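Local coordinates for protein putative NADH-depentdent flavin oxidoreductase (PDB 5OCS) that probably catalyses NAD(P)H-dependent, FMN-mediated reduction of activated alkenes, as an ene-reductase of the Old Yellow Enzyme family, at residues N33-D36 / W37-I40; G64-T67 / P68-G72; E245-I248 / A249-E253. All blocks are in the same frame, centred on the assembly; numbering follows the deposited sequence.

All three contacts are local and lie in one chain built as a TIM barrel. Interactions 1 and 2 sit on the same side of the chain's centre and touch: Leu71 of 68-72 packs on Ala34 and His38. Interaction 1 starts helix 36-46, and it also meets the second subunit. Interaction 2 is a turn in the loop after strand 52-59, close to residues that bind FMN. Interaction 3 lies within helix 244-256, across the chain's centre from interaction 1, and is the most buried. Its bonds are mainly regular helix bonds. In interaction 1 side chains cap a helix end, while in interaction 2 a carboxylate, a hydroxyl and a water hold a type I beta turn.

Interaction 1 of 3, residues N33-D36 / W37-I40; sequences NATD and WHMI
A capping box opens helix 36-46 of the TIM barrel, with Thr35 at the N-cap and His38 three residues on. The backbone N of Thr35 donates to His38 ND1 at 3.2 Å. This bond is nearly straight, at 171°, although the donor is tilted 22° from the imidazole plane. Thr35 OG1 also makes a weak, bent capping bond, accepting from Trp37 N at 3.3 Å. That hydroxyl stands between the backbone N and the carbonyl carbon of its own residue (chi1 64°), which turns it to the first turn of the helix. It also bonds Ser28 O. A second weak bond runs from His38 N to Thr35 O.

The imidazole lies alongside Ala34, whose CB is 3.8 Å from His38 ND1. Its far nitrogen, NE2, makes a weak hydrogen bond to Glu56. The ring is therefore held from both nitrogens. The His38 side chain is about 8 Å from that of Cys25, an FMN-binding residue.

Trp37 reaches away from the cap and gives its NE1 to Gln26. The Asp36 carboxylate is bonded by His92 and Asn91 of the second subunit, so the helix start also forms part of the dimer interface. The first regular helix bond, Ile40 N to Asp36 O, is 3.1 Å long, and Ile40 CG1 lies 3.4 Å from the same oxygen.

Interaction 2 of 3, residues G64-T67 / P68-G72; sequences GRIT and PTDLG
Asp70 turns its side chain back over residues 66-67 and closes a type I beta turn that runs from Thr67 to Asp70. Asp70 OD2 takes the backbone N of Ile66 at 2.8 Å, met from well above the carboxylate plane. Asp70 OD1 takes the hydroxyl of Thr67, with Thr67 OG1 also at 2.8 Å. That donor comes from the anti side, 34° out of the plane. A weak third bond joins Thr67 N to Asp70 OD1.

Thr67 OG1 is donor and acceptor at once. Besides giving its proton to Asp70, Thr67 OG1 accepts from Thr69 N at 3.0 Å. The hydroxyl stands between its own backbone N and carbonyl carbon (chi1 77°), which turns it toward Thr69 N and Asp70 OD1. The turn's own bond, Asp70 N to Thr67 O, is 3.2 Å long and nearly straight, at 172°.

On the Arg65 side a water joins three groups. The water accepts from Arg65 NH1 at 3.1 Å, in the guanidinium plane. The water donates to Pro68 O and to Asp70 O, each at 2.7 Å. Pro68 CA lies over one face of the guanidinium. Arg65 NE bonds Pro62 O.

Ile66 crosses the carboxylate at about a right angle, and Ile66 CB is 3.2 Å from Asp70 OD2. The Asp70 carboxylate is gripped by the NH of Ile66, the hydroxyl of Thr67 and, weakly, the NH of Thr67, without a salt bridge to Arg65. These bonds would probably favour its charged form. They tie residues 66-67 to the end of the turn, close to FMN-binding Cys25, on which Ile66 packs.

Interaction 3 of 3, residues E245-I248 / A249-E253; sequences EGTI and ALSHE
Thr247 O, in the first turn of helix 244-256, accepts two bonds from Ser251. This is a helix with a serine hydroxyl bonded back to the carbonyl one turn earlier. Ser251 N reaches Thr247 O at 2.9 Å and Ser251 OG reaches it at 2.8 Å, from opposite faces of the carbonyl plane. The hydroxyl gets there because OG lies beside the backbone N, opposite the carbonyl carbon (chi1 -61°). Its polar end is thereby satisfied inside its own helix.

Ile248 and His252, also one turn apart, lie side by side and point the same way. The CG2 branch of Ile248 does the touching, at 3.7 Å from His252 CD2. The same His252 CD2 is 3.3 Å from Ile248 O. His252 N donates to Ile248 O at 3.0 Å.

Leu250 extends with CG opposite the backbone N (chi1 177°), while Leu250 CB sits 3.3 Å from Gly246 O. Leu250 N bonds Gly246 O at 2.8 Å.

The helix belongs to the beta-alpha-beta unit of strands 228-233 and 262-265. Leu250 faces inward, onto Met230 and Val232 of strand 228-233 and onto Met208 and Leu212 of helix 204-221. Thr247 packs on Val232 and gives its hydroxyl to Ala234 O. Ile248, Ser251 and His252 meet helix 284-293, so the helix is packed between its two neighbours on the outside of the barrel.

Interaction 1 of 3, residues N33-D36 / W37-I40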
ATOM      1  N   ASN D  33     -19.652  -6.987  -3.940  1.00 10.61           N
ATOM      2  CA  ASN D  33     -19.255  -5.628  -3.639  1.00 10.91           C
ATOM      3  C   ASN D  33     -17.835  -5.480  -3.098  1.00  9.89           C
ATOM      4  O   ASN D  33     -17.459  -6.109  -2.103  1.00 10.43           O
ATOM      5  CB  ASN D  33     -20.208  -5.008  -2.595  1.00 11.21           C
ATOM      6  CG  ASN D  33     -21.633  -4.948  -3.064  1.00 11.88           C
ATOM      7  OD1 ASN D  33     -21.921  -4.615  -4.190  1.00 11.91           O
ATOM      8  ND2 ASN D  33     -22.534  -5.261  -2.177  1.00 13.14           N
ATOM      9  N   ALA D  34     -17.076  -4.596  -3.723  1.00  9.78           N
ATOM     10  CA  ALA D  34     -15.788  -4.217  -3.205  1.00 10.11           C
ATOM     11  C   ALA D  34     -15.931  -3.682  -1.797  1.00 11.08           C
ATOM     12  O   ALA D  34     -16.944  -3.060  -1.445  1.00 10.93           O
ATOM     13  CB  ALA D  34     -15.120  -3.176  -4.099  1.00 10.00           C
ATOM     14  N   THR D  35     -14.905  -3.926  -1.001  1.00 11.69           N
ATOM     15  CA  THR D  35     -14.866  -3.534   0.419  1.00 12.36           C
ATOM     16  C   THR D  35     -13.684  -2.618   0.665  1.00 12.34           C
ATOM     17  O   THR D  35     -12.950  -2.268  -0.254  1.00 11.95           O
ATOM     18  CB  THR D  35     -14.770  -4.765   1.333  1.00 12.40           C
ATOM     19  OG1 THR D  35     -13.515  -5.442   1.090  1.00 11.98           O
ATOM     20  CG2 THR D  35     -15.905  -5.726   1.051  1.00 12.43           C
ATOM     21  N   ASP D  36     -13.485  -2.258   1.917  1.00 12.15           N
ATOM     22  CA  ASP D  36     -12.344  -1.433   2.280  1.00 12.40           C
ATOM     23  C   ASP D  36     -11.027  -2.087   1.877  1.00 11.58           C
ATOM     24  O   ASP D  36     -10.065  -1.388   1.539  1.00 11.86           O
ATOM     25  CB  ASP D  36     -12.337  -1.059   3.776  1.00 13.59           C
ATOM     26  CG  ASP D  36     -12.410  -2.271   4.769  1.00 17.11           C
ATOM     27  OD1 ASP D  36     -12.307  -3.497   4.399  1.00 17.42           O
ATOM     28  OD2 ASP D  36     -12.582  -1.989   6.013  1.00 18.73           O
ATOM     29  N   TRP D  37     -10.993  -3.415   1.851  1.00 11.04           N
ATOM     30  CA  TRP D  37      -9.784  -4.113   1.403  1.00 10.25           C
ATOM     31  C   TRP D  37      -9.391  -3.666  -0.004  1.00 10.14           C
ATOM     32  O   TRP D  37      -8.200  -3.455  -0.282  1.00  9.94           O
ATOM     33  CB  TRP D  37      -9.980  -5.630   1.402  1.00 10.10           C
ATOM     34  CG  TRP D  37      -8.769  -6.322   0.842  1.00  9.79           C
ATOM     35  CD1 TRP D  37      -8.627  -6.850  -0.403  1.00  9.89           C
ATOM     36  CD2 TRP D  37      -7.495  -6.405   1.456  1.00  9.59           C
ATOM     37  NE1 TRP D  37      -7.362  -7.315  -0.574  1.00  9.79           N
ATOM     38  CE2 TRP D  37      -6.637  -7.048   0.553  1.00  9.71           C
ATOM     39  CE3 TRP D  37      -6.997  -6.027   2.696  1.00  9.69           C
ATOM     40  CZ2 TRP D  37      -5.335  -7.320   0.853  1.00  9.75           C
ATOM     41  CZ3 TRP D  37      -5.688  -6.330   3.000  1.00  9.61           C
ATOM     42  CH2 TRP D  37      -4.871  -6.957   2.085  1.00  9.75           C
ATOM     43  N   HIS D  38     -10.362  -3.577  -0.912  1.00  9.88           N
ATOM     44  CA  HIS D  38     -10.063  -3.229  -2.289  1.00  9.64           C
ATOM     45  C   HIS D  38      -9.516  -1.832  -2.407  1.00  9.73           C
ATOM     46  O   HIS D  38      -8.623  -1.591  -3.219  1.00  9.46           O
ATOM     47  CB  HIS D  38     -11.249  -3.400  -3.213  1.00  9.32           C
ATOM     48  CG  HIS D  38     -11.652  -4.822  -3.365  1.00  9.37           C
ATOM     49  ND1 HIS D  38     -12.537  -5.424  -2.520  1.00  9.21           N
ATOM     50  CD2 HIS D  38     -11.232  -5.780  -4.214  1.00  9.73           C
ATOM     51  CE1 HIS D  38     -12.660  -6.702  -2.843  1.00  9.50           C
ATOM     52  NE2 HIS D  38     -11.896  -6.929  -3.893  1.00 10.16           N
ATOM     53  N   MET D  39     -10.020  -0.907  -1.610  1.00  9.93           N
ATOM     54  CA  MET D  39      -9.425   0.433  -1.509  0.50 10.23           C
ATOM     55  C   MET D  39      -7.933   0.376  -1.160  1.00 10.14           C
ATOM     56  O   MET D  39      -7.082   0.986  -1.814  1.00  9.90           O
ATOM     57  CB  MET D  39     -10.183   1.243  -0.432  0.50 10.40           C
ATOM     58  CG  MET D  39      -9.664   2.653  -0.212  0.50 10.92           C
ATOM     59  SD  MET D  39      -9.930   3.701  -1.649  0.50 11.37           S
ATOM     60  CE  MET D  39     -11.709   3.963  -1.538  0.50 11.17           C
ATOM     61  N   ILE D  40      -7.624  -0.331  -0.089  1.00  9.68           N
ATOM     62  CA  ILE D  40      -6.226  -0.449   0.398  1.00  9.88           C
ATOM     63  C   ILE D  40      -5.326  -1.179  -0.611  1.00  9.31           C
ATOM     64  O   ILE D  40      -4.221  -0.711  -0.980  1.00  8.32           O
ATOM     65  CB  ILE D  40      -6.196  -1.220   1.746  1.00 10.47           C
ATOM     66  CG1 ILE D  40      -7.000  -0.430   2.795  1.00 10.93           C
ATOM     67  CG2 ILE D  40      -4.751  -1.455   2.183  1.00 10.70           C
ATOM     68  CD1 ILE D  40      -7.286  -1.115   4.125  1.00 10.97           C
TER

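Interaction 2 of 3, residues G64-T67 / P68-G72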
ATOM      1  N   GLY D  64     -21.338 -17.135 -11.651  1.00 11.86           N
ATOM      2  CA  GLY D  64     -20.063 -17.160 -12.273  1.00 11.13           C
ATOM      3  C   GLY D  64     -18.900 -16.831 -11.362  1.00 11.21           C
ATOM      4  O   GLY D  64     -17.749 -16.903 -11.798  1.00 10.09           O
ATOM      5  N   ARG D  65     -19.168 -16.533 -10.095  1.00 10.55           N
ATOM      6  CA  ARG D  65     -18.096 -16.293  -9.123  1.00 10.81           C
ATOM      7  C   ARG D  65     -17.330 -17.567  -8.862  1.00 10.83           C
ATOM      8  O   ARG D  65     -17.932 -18.648  -8.792  1.00 12.04           O
ATOM      9  CB  ARG D  65     -18.707 -15.844  -7.804  1.00 11.21           C
ATOM     10  CG  ARG D  65     -19.270 -14.449  -7.850  1.00 11.31           C
ATOM     11  CD  ARG D  65     -19.859 -14.053  -6.513  1.00 11.72           C
ATOM     12  NE  ARG D  65     -21.098 -14.785  -6.286  1.00 11.60           N
ATOM     13  CZ  ARG D  65     -21.826 -14.715  -5.170  1.00 13.13           C
ATOM     14  NH1 ARG D  65     -21.441 -13.955  -4.169  1.00 12.27           N
ATOM     15  NH2 ARG D  65     -22.951 -15.440  -5.050  1.00 13.76           N
ATOM     16  N   ILE D  66     -16.018 -17.446  -8.650  1.00 10.15           N
ATOM     17  CA  ILE D  66     -15.242 -18.588  -8.178  1.00 10.47           C
ATOM     18  C   ILE D  66     -15.705 -18.973  -6.771  1.00 10.69           C
ATOM     19  O   ILE D  66     -15.981 -20.154  -6.476  1.00 10.52           O
ATOM     20  CB  ILE D  66     -13.740 -18.292  -8.163  1.00 11.23           C
ATOM     21  CG1 ILE D  66     -13.253 -17.836  -9.574  1.00 11.15           C
ATOM     22  CG2 ILE D  66     -12.973 -19.539  -7.734  1.00 11.26           C
ATOM     23  CD1 ILE D  66     -11.991 -16.988  -9.443  1.00 11.46           C
ATOM     24  N   THR D  67     -15.828 -17.977  -5.912  1.00 10.91           N
ATOM     25  CA  THR D  67     -16.130 -18.170  -4.485  1.00 10.92           C
ATOM     26  C   THR D  67     -17.200 -17.189  -4.048  1.00 11.71           C
ATOM     27  O   THR D  67     -17.481 -16.174  -4.743  1.00 11.17           O
ATOM     28  CB  THR D  67     -14.934 -17.919  -3.535  1.00 10.89           C
ATOM     29  OG1 THR D  67     -14.714 -16.509  -3.368  1.00 11.04           O
ATOM     30  CG2 THR D  67     -13.671 -18.548  -4.113  1.00 11.11           C
ATOM     31  N   PRO D  68     -17.749 -17.427  -2.846  1.00 10.91           N
ATOM     32  CA  PRO D  68     -18.750 -16.472  -2.375  1.00 11.08           C
ATOM     33  C   PRO D  68     -18.242 -15.071  -2.066  1.00 11.30           C
ATOM     34  O   PRO D  68     -19.056 -14.141  -1.893  1.00 11.89           O
ATOM     35  CB  PRO D  68     -19.314 -17.147  -1.108  1.00 11.52           C
ATOM     36  CG  PRO D  68     -19.070 -18.588  -1.347  1.00 10.95           C
ATOM     37  CD  PRO D  68     -17.777 -18.689  -2.066  1.00 10.92           C
ATOM     38  N   THR D  69     -16.919 -14.895  -2.023  1.00 10.92           N
ATOM     39  CA  THR D  69     -16.356 -13.571  -1.776  1.00 10.57           C
ATOM     40  C   THR D  69     -15.588 -13.003  -2.983  1.00  9.94           C
ATOM     41  O   THR D  69     -14.830 -12.054  -2.820  1.00  9.13           O
ATOM     42  CB  THR D  69     -15.514 -13.566  -0.508  1.00 11.00           C
ATOM     43  OG1 THR D  69     -14.547 -14.598  -0.534  1.00 11.62           O
ATOM     44  CG2 THR D  69     -16.370 -13.769   0.730  1.00 12.38           C
ATOM     45  N   ASP D  70     -15.834 -13.531  -4.186  1.00  9.80           N
ATOM     46  CA  ASP D  70     -15.333 -12.874  -5.362  1.00  9.93           C
ATOM     47  C   ASP D  70     -15.928 -11.493  -5.612  1.00  9.35           C
ATOM     48  O   ASP D  70     -17.127 -11.242  -5.361  1.00  9.08           O
ATOM     49  CB  ASP D  70     -15.636 -13.690  -6.608  1.00 11.07           C
ATOM     50  CG  ASP D  70     -14.676 -14.844  -6.802  1.00 11.80           C
ATOM     51  OD1 ASP D  70     -14.058 -15.344  -5.827  1.00 11.28           O
ATOM     52  OD2 ASP D  70     -14.535 -15.209  -8.014  1.00 13.79           O
ATOM     53  N   LEU D  71     -15.099 -10.648  -6.208  1.00  8.98           N
ATOM     54  CA  LEU D  71     -15.507  -9.363  -6.761  1.00  9.13           C
ATOM     55  C   LEU D  71     -16.481  -9.609  -7.925  1.00  8.79           C
ATOM     56  O   LEU D  71     -16.313 -10.574  -8.676  1.00  9.36           O
ATOM     57  CB  LEU D  71     -14.286  -8.548  -7.226  1.00  9.88           C
ATOM     58  CG  LEU D  71     -14.606  -7.077  -7.487  1.00  9.72           C
ATOM     59  CD1 LEU D  71     -15.028  -6.336  -6.214  1.00  9.93           C
ATOM     60  CD2 LEU D  71     -13.409  -6.434  -8.167  1.00 10.03           C
ATOM     61  N   GLY D  72     -17.526  -8.798  -7.989  1.00  8.69           N
ATOM     62  CA  GLY D  72     -18.523  -8.889  -9.028  1.00  9.37           C
ATOM     63  C   GLY D  72     -18.825  -7.541  -9.652  1.00  9.67           C
ATOM     64  O   GLY D  72     -18.532  -6.488  -9.077  1.00  9.82           O
TER
HETATM   65  O   HOH W   1     -19.097 -12.045  -3.635  1.00 11.44           O

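Interaction 3 of 3, residues E245-I248 / A249-E253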
ATOM      1  N   GLU D 245      -0.943 -25.083 -30.196  1.00 14.21           N
ATOM      2  CA  GLU D 245      -1.583 -24.888 -31.487  1.00 15.09           C
ATOM      3  C   GLU D 245      -2.961 -24.220 -31.395  1.00 13.42           C
ATOM      4  O   GLU D 245      -3.282 -23.301 -32.176  1.00 14.33           O
ATOM      5  CB  GLU D 245      -1.713 -26.220 -32.217  1.00 15.64           C
ATOM      6  CG  GLU D 245      -0.357 -26.804 -32.587  1.00 16.95           C
ATOM      7  CD  GLU D 245       0.267 -27.690 -31.520  1.00 18.61           C
ATOM      8  OE1 GLU D 245      -0.263 -27.826 -30.384  1.00 18.31           O
ATOM      9  OE2 GLU D 245       1.320 -28.307 -31.825  1.00 19.82           O
ATOM     10  N   GLY D 246      -3.766 -24.660 -30.439  1.00 13.12           N
ATOM     11  CA  GLY D 246      -5.024 -23.994 -30.203  1.00 12.21           C
ATOM     12  C   GLY D 246      -4.831 -22.525 -29.842  1.00 12.09           C
ATOM     13  O   GLY D 246      -5.553 -21.653 -30.334  1.00 11.06           O
ATOM     14  N   THR D 247      -3.910 -22.272 -28.919  1.00 12.49           N
ATOM     15  CA  THR D 247      -3.597 -20.903 -28.516  1.00 13.53           C
ATOM     16  C   THR D 247      -3.260 -20.014 -29.718  1.00 13.89           C
ATOM     17  O   THR D 247      -3.709 -18.862 -29.788  1.00 13.56           O
ATOM     18  CB  THR D 247      -2.439 -20.903 -27.514  1.00 13.52           C
ATOM     19  OG1 THR D 247      -2.902 -21.603 -26.380  1.00 13.68           O
ATOM     20  CG2 THR D 247      -2.045 -19.531 -27.075  1.00 13.69           C
ATOM     21  N   ILE D 248      -2.443 -20.532 -30.624  1.00 14.11           N
ATOM     22  CA  ILE D 248      -2.029 -19.759 -31.799  1.00 15.47           C
ATOM     23  C   ILE D 248      -3.228 -19.502 -32.689  1.00 14.96           C
ATOM     24  O   ILE D 248      -3.401 -18.383 -33.161  1.00 15.46           O
ATOM     25  CB  ILE D 248      -0.859 -20.442 -32.551  1.00 16.16           C
ATOM     26  CG1 ILE D 248       0.380 -20.369 -31.676  1.00 16.97           C
ATOM     27  CG2 ILE D 248      -0.585 -19.742 -33.888  1.00 16.86           C
ATOM     28  CD1 ILE D 248       1.507 -21.275 -32.065  1.00 18.12           C
ATOM     29  N   ALA D 249      -4.071 -20.516 -32.891  1.00 15.29           N
ATOM     30  CA  ALA D 249      -5.248 -20.363 -33.752  1.00 15.32           C
ATOM     31  C   ALA D 249      -6.254 -19.374 -33.139  1.00 14.46           C
ATOM     32  O   ALA D 249      -6.863 -18.524 -33.824  1.00 13.49           O
ATOM     33  CB  ALA D 249      -5.894 -21.719 -33.994  1.00 15.86           C
ATOM     34  N   LEU D 250      -6.416 -19.482 -31.826  1.00 13.19           N
ATOM     35  CA  LEU D 250      -7.285 -18.555 -31.141  1.00 13.41           C
ATOM     36  C   LEU D 250      -6.724 -17.092 -31.233  1.00 12.62           C
ATOM     37  O   LEU D 250      -7.501 -16.153 -31.468  1.00 14.27           O
ATOM     38  CB  LEU D 250      -7.511 -19.013 -29.700  1.00 12.34           C
ATOM     39  CG  LEU D 250      -8.371 -18.072 -28.825  1.00 12.88           C
ATOM     40  CD1 LEU D 250      -9.792 -18.007 -29.345  1.00 13.13           C
ATOM     41  CD2 LEU D 250      -8.369 -18.584 -27.384  1.00 12.92           C
ATOM     42  N   SER D 251      -5.421 -16.931 -31.096  1.00 13.22           N
ATOM     43  CA  SER D 251      -4.768 -15.606 -31.124  1.00 13.11           C
ATOM     44  C   SER D 251      -4.895 -14.984 -32.522  1.00 14.26           C
ATOM     45  O   SER D 251      -5.199 -13.791 -32.650  1.00 14.17           O
ATOM     46  CB  SER D 251      -3.343 -15.695 -30.684  1.00 14.70           C
ATOM     47  OG  SER D 251      -3.273 -16.173 -29.335  1.00 13.27           O
ATOM     48  N   HIS D 252      -4.788 -15.805 -33.569  1.00 15.07           N
ATOM     49  CA  HIS D 252      -5.085 -15.300 -34.944  1.00 16.74           C
ATOM     50  C   HIS D 252      -6.532 -14.798 -35.058  1.00 16.17           C
ATOM     51  O   HIS D 252      -6.797 -13.726 -35.638  1.00 16.88           O
ATOM     52  CB  HIS D 252      -4.809 -16.359 -36.068  1.00 17.72           C
ATOM     53  CG  HIS D 252      -3.353 -16.589 -36.373  1.00 18.51           C
ATOM     54  ND1 HIS D 252      -2.534 -15.620 -36.906  1.00 18.08           N
ATOM     55  CD2 HIS D 252      -2.588 -17.696 -36.254  1.00 18.43           C
ATOM     56  CE1 HIS D 252      -1.322 -16.110 -37.081  1.00 19.88           C
ATOM     57  NE2 HIS D 252      -1.322 -17.365 -36.676  1.00 20.34           N
ATOM     58  N   GLU D 253      -7.483 -15.562 -34.537  1.00 15.94           N
ATOM     59  CA  GLU D 253      -8.870 -15.136 -34.553  1.00 16.67           C
ATOM     60  C   GLU D 253      -9.096 -13.877 -33.758  1.00 16.08           C
ATOM     61  O   GLU D 253      -9.807 -12.983 -34.224  1.00 16.62           O
ATOM     62  CB  GLU D 253      -9.803 -16.211 -34.068  1.00 18.31           C
ATOM     63  CG  GLU D 253     -10.062 -17.301 -35.087  1.00 21.49           C
ATOM     64  CD  GLU D 253     -10.782 -16.781 -36.321  1.00 23.16           C
ATOM     65  OE1 GLU D 253     -11.605 -15.848 -36.244  1.00 22.58           O
ATOM     66  OE2 GLU D 253     -10.472 -17.295 -37.390  1.00 32.13           O
TER